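Local atomic coordinates of enolase (alpha proteobacterium BAL199, PDB entry 3UGV), a protein that is of unassigned substrate but, as a magnesium-binding member of the mandelate racemase and muconate lactonizing enzyme family, probably abstracts a proton alpha to a carboxylate. Residues H286-Q290 / A291-D295; Y360-D364 / G365-V369. All coordinates share one frame; numbering follows the deposited sequence.

Contact 1: residues H286-Q290 / A291-D295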
# COMPACT_ATOMS: atom_id res chain seq x y z
N HIS F 286 -5.95 -0.44 -18.30
CA HIS F 286 -5.18 -1.14 -17.28
C HIS F 286 -4.80 -0.17 -16.14
O HIS F 286 -4.88 -0.52 -14.96
CB HIS F 286 -3.96 -1.81 -17.95
CG HIS F 286 -2.77 -1.97 -17.07
ND1 HIS F 286 -2.68 -2.93 -16.08
CD2 HIS F 286 -1.59 -1.30 -17.04
CE1 HIS F 286 -1.51 -2.84 -15.48
NE2 HIS F 286 -0.82 -1.85 -16.04
N GLN F 287 -4.44 1.06 -16.50
CA GLN F 287 -4.09 2.07 -15.50
C GLN F 287 -5.30 2.51 -14.67
O GLN F 287 -5.19 2.69 -13.46
CB GLN F 287 -3.44 3.27 -16.18
CG GLN F 287 -2.09 2.94 -16.84
CD GLN F 287 -1.51 4.13 -17.58
OE1 GLN F 287 -2.22 5.11 -17.85
NE2 GLN F 287 -0.22 4.06 -17.91
N ALA F 288 -6.44 2.65 -15.33
CA ALA F 288 -7.68 2.97 -14.65
C ALA F 288 -8.05 1.91 -13.63
O ALA F 288 -8.53 2.24 -12.54
CB ALA F 288 -8.80 3.15 -15.65
N LEU F 289 -7.85 0.64 -13.99
CA LEU F 289 -8.19 -0.48 -13.10
C LEU F 289 -7.23 -0.54 -11.90
O LEU F 289 -7.66 -0.70 -10.76
CB LEU F 289 -8.23 -1.82 -13.86
CG LEU F 289 -9.23 -1.87 -15.02
CD1 LEU F 289 -9.25 -3.21 -15.73
CD2 LEU F 289 -10.62 -1.52 -14.54
N GLN F 290 -5.94 -0.37 -12.16
CA GLN F 290 -4.98 -0.28 -11.06
C GLN F 290 -5.33 0.85 -10.11
O GLN F 290 -5.09 0.75 -8.91
CB GLN F 290 -3.57 -0.04 -11.58
CG GLN F 290 -2.95 -1.22 -12.29
CD GLN F 290 -1.59 -0.85 -12.85
OE1 GLN F 290 -1.44 0.18 -13.53
NE2 GLN F 290 -0.57 -1.66 -12.56
N ALA F 291 -5.88 1.93 -10.65
CA ALA F 291 -6.25 3.08 -9.82
C ALA F 291 -7.55 2.82 -9.06
O ALA F 291 -7.95 3.62 -8.23
CB ALA F 291 -6.37 4.32 -10.67
N GLY F 292 -8.20 1.70 -9.35
CA GLY F 292 -9.50 1.42 -8.76
C GLY F 292 -10.53 2.47 -9.14
O GLY F 292 -11.31 2.92 -8.29
N ALA F 293 -10.55 2.85 -10.42
CA ALA F 293 -11.35 3.98 -10.90
C ALA F 293 -12.81 3.66 -11.31
O ALA F 293 -13.63 4.56 -11.49
CB ALA F 293 -10.63 4.68 -12.05
N CYS F 294 -13.13 2.39 -11.48
CA CYS F 294 -14.46 2.05 -11.95
C CYS F 294 -14.84 0.62 -11.60
O CYS F 294 -13.97 -0.21 -11.36
CB CYS F 294 -14.51 2.21 -13.46
SG CYS F 294 -13.21 1.28 -14.28
N ASP F 295 -16.15 0.34 -11.62
CA ASP F 295 -16.67 -1.01 -11.49
C ASP F 295 -16.92 -1.66 -12.87
O ASP F 295 -16.90 -2.88 -13.02
CB ASP F 295 -17.98 -0.99 -10.70
CG ASP F 295 -17.86 -0.23 -9.40
OD1 ASP F 295 -18.39 0.90 -9.33
OD2 ASP F 295 -17.22 -0.76 -8.46
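Leu289 reaches past the end of its own helix to meet Cys294, five residues on. From CB, which starts out away from the following loop, CG lies beside the backbone N and anti to the carbonyl carbon. With chi1 at -59° and chi2 near 180°, the CD2 branch comes back toward the loop: Leu289 CD2 lies 3.8 Å from Cys294 SG, a purely apolar touch. The leucine also packs on Val316 and Trp320 of helix 306-320 and on Ile322 in a loop.

Around these two residues the chain closes helix 282-290 with a Schellman motif. Gly292, at positive phi, turns the backbone out of the helix. Ala293 N gives a hydrogen bond of 3.0 Å to Ala288 O, meeting it close to the line of the carbonyl, while Gly292 N donates to Leu289 O at 2.8 Å from above the carbonyl plane, 65° out of it. One residue earlier, Ala291 N still keeps the helical bond to Gln287 O, 3.0 Å long. On the flank of the turn Ala288 CB and Ala293 CB lie 4.3 Å apart, and both alanines continue onto helix 259-268, through Phe259 and Tyr262. The chemistry is that of a helix end where the carbonyls of Gln287, Ala288 and Leu289 are met by N-H groups of the turning backbone, with one apolar contact, leucine on cysteine, made where the loop leaves for strand 296-297.

Contact 2: residues Y360-D364 / G365-V369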
# COMPACT_ATOMS: atom_id res chain seq x y z
N TYR F 360 -28.55 -3.80 -38.67
CA TYR F 360 -28.82 -5.09 -38.02
C TYR F 360 -30.25 -5.17 -37.46
O TYR F 360 -30.83 -4.16 -37.07
CB TYR F 360 -27.79 -5.33 -36.90
CG TYR F 360 -26.38 -5.60 -37.36
CD1 TYR F 360 -26.01 -5.42 -38.69
CD2 TYR F 360 -25.40 -6.06 -36.47
CE1 TYR F 360 -24.70 -5.66 -39.11
CE2 TYR F 360 -24.09 -6.32 -36.89
CZ TYR F 360 -23.75 -6.12 -38.22
OH TYR F 360 -22.47 -6.36 -38.66
N ALA F 361 -30.82 -6.36 -37.41
CA ALA F 361 -32.19 -6.50 -36.92
C ALA F 361 -32.23 -6.61 -35.40
O ALA F 361 -31.26 -7.04 -34.77
CB ALA F 361 -32.87 -7.72 -37.55
N LEU F 362 -33.37 -6.22 -34.83
CA LEU F 362 -33.57 -6.25 -33.38
C LEU F 362 -34.65 -7.24 -33.00
O LEU F 362 -35.72 -7.24 -33.61
CB LEU F 362 -33.99 -4.86 -32.89
CG LEU F 362 -32.91 -3.77 -32.85
CD1 LEU F 362 -33.55 -2.40 -32.82
CD2 LEU F 362 -32.02 -3.96 -31.64
N SER F 363 -34.38 -8.07 -31.99
CA SER F 363 -35.39 -8.98 -31.45
C SER F 363 -35.43 -8.99 -29.91
O SER F 363 -34.49 -9.42 -29.25
CB SER F 363 -35.18 -10.40 -31.99
OG SER F 363 -36.22 -11.26 -31.56
N ASP F 364 -36.53 -8.51 -29.35
CA ASP F 364 -36.70 -8.43 -27.89
C ASP F 364 -35.55 -7.72 -27.21
O ASP F 364 -35.11 -8.12 -26.13
CB ASP F 364 -36.87 -9.82 -27.27
CG ASP F 364 -38.08 -10.56 -27.82
OD1 ASP F 364 -39.11 -9.91 -28.16
OD2 ASP F 364 -37.99 -11.81 -27.89
N GLY F 365 -35.05 -6.65 -27.84
CA GLY F 365 -33.96 -5.89 -27.27
C GLY F 365 -32.57 -6.47 -27.48
O GLY F 365 -31.60 -5.94 -26.94
N ASP F 366 -32.46 -7.56 -28.23
CA ASP F 366 -31.14 -8.06 -28.63
C ASP F 366 -30.87 -7.64 -30.06
O ASP F 366 -31.76 -7.70 -30.90
CB ASP F 366 -31.07 -9.59 -28.55
CG ASP F 366 -31.33 -10.13 -27.15
OD1 ASP F 366 -31.14 -9.37 -26.18
OD2 ASP F 366 -31.74 -11.31 -27.03
N LEU F 367 -29.64 -7.20 -30.33
CA LEU F 367 -29.21 -6.90 -31.69
C LEU F 367 -28.70 -8.18 -32.35
O LEU F 367 -27.84 -8.87 -31.80
CB LEU F 367 -28.11 -5.83 -31.69
CG LEU F 367 -27.76 -5.22 -33.05
CD1 LEU F 367 -28.94 -4.38 -33.55
CD2 LEU F 367 -26.48 -4.39 -33.02
N ILE F 368 -29.25 -8.51 -33.51
CA ILE F 368 -28.93 -9.76 -34.21
C ILE F 368 -27.75 -9.57 -35.16
O ILE F 368 -27.83 -8.75 -36.07
CB ILE F 368 -30.12 -10.24 -35.05
CG1 ILE F 368 -31.33 -10.52 -34.15
CG2 ILE F 368 -29.74 -11.47 -35.85
CD1 ILE F 368 -31.01 -11.45 -32.98
N VAL F 369 -26.66 -10.30 -34.95
CA VAL F 369 -25.52 -10.23 -35.86
C VAL F 369 -25.85 -11.12 -37.05
O VAL F 369 -26.11 -12.30 -36.87
CB VAL F 369 -24.19 -10.75 -35.24
CG1 VAL F 369 -23.09 -10.74 -36.28
CG2 VAL F 369 -23.78 -9.94 -34.02
O HOH W 1 -32.65 -8.11 -24.54
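A beta hairpin with a two-residue loop, Asp364-Gly365, forms this contact at the edge of a four-stranded mixed sheet: strand 361-363 runs back as strand 366-368 through a type I' turn from Ser363 to Asp366. Ser363 and Asp366 are its hydrogen-bonded pair. Ser363 N donates to Asp366 O at 2.9 Å, in the carbonyl plane, whereas Asp366 N reaches Ser363 O at 2.9 Å from above the plane of the Ser363 carbonyl, 60° out of it. Farther from the turn Ile368 N binds Ala361 O at 2.8 Å. Gly365 has backbone angles at which a side chain would jam against Asp364 O.

On the face of Leu362 and Leu367 the apolar contact is made by methyl groups. Leu367 CG stands opposite its backbone N across the first torsion (chi1 -168°), and CD1 lies between two partners, Leu362 CD2 at 3.6 Å and Tyr360 CB at 3.7 Å. The Leu367 and Tyr360 side chains cross at about a right angle, and Trp348 lies against both leucines. Cutting Leu367 back to an alanine would probably open a gap between Leu362 and Tyr360 and take a packing partner from Ala334 and Leu346. The Tyr360 hydroxyl is held by Leu375 O and His335 NE2. At the turn, Asp364 OD1 accepts from Thr188 N, and one water lies 2.9 Å from Asp364 O and 2.6 Å from Asp366 OD1.

How the contacts relate
Contact 1 comes first along the chain and is complete before contact 2 begins; their centres lie 32 Å apart and their nearest atoms about 20 Å, with no touch. Both fall in the enolase C-terminal domain-like range, which in this superfamily forms the barrel carrying the metal site, here Asp225, Glu251 and Glu277. Contact 1 is the loop that leads from helix 282-290 into strand 296-297 of the parallel sheet. The hairpin of contact 2 adds to strand 157-162 through strand 366-368, probably where the first and last barrel strands come together. Other subunits reach the helix of contact 1, through Asp260 and Trp320 of neighbouring copies, whereas contact 2 is touched by its own chain alone.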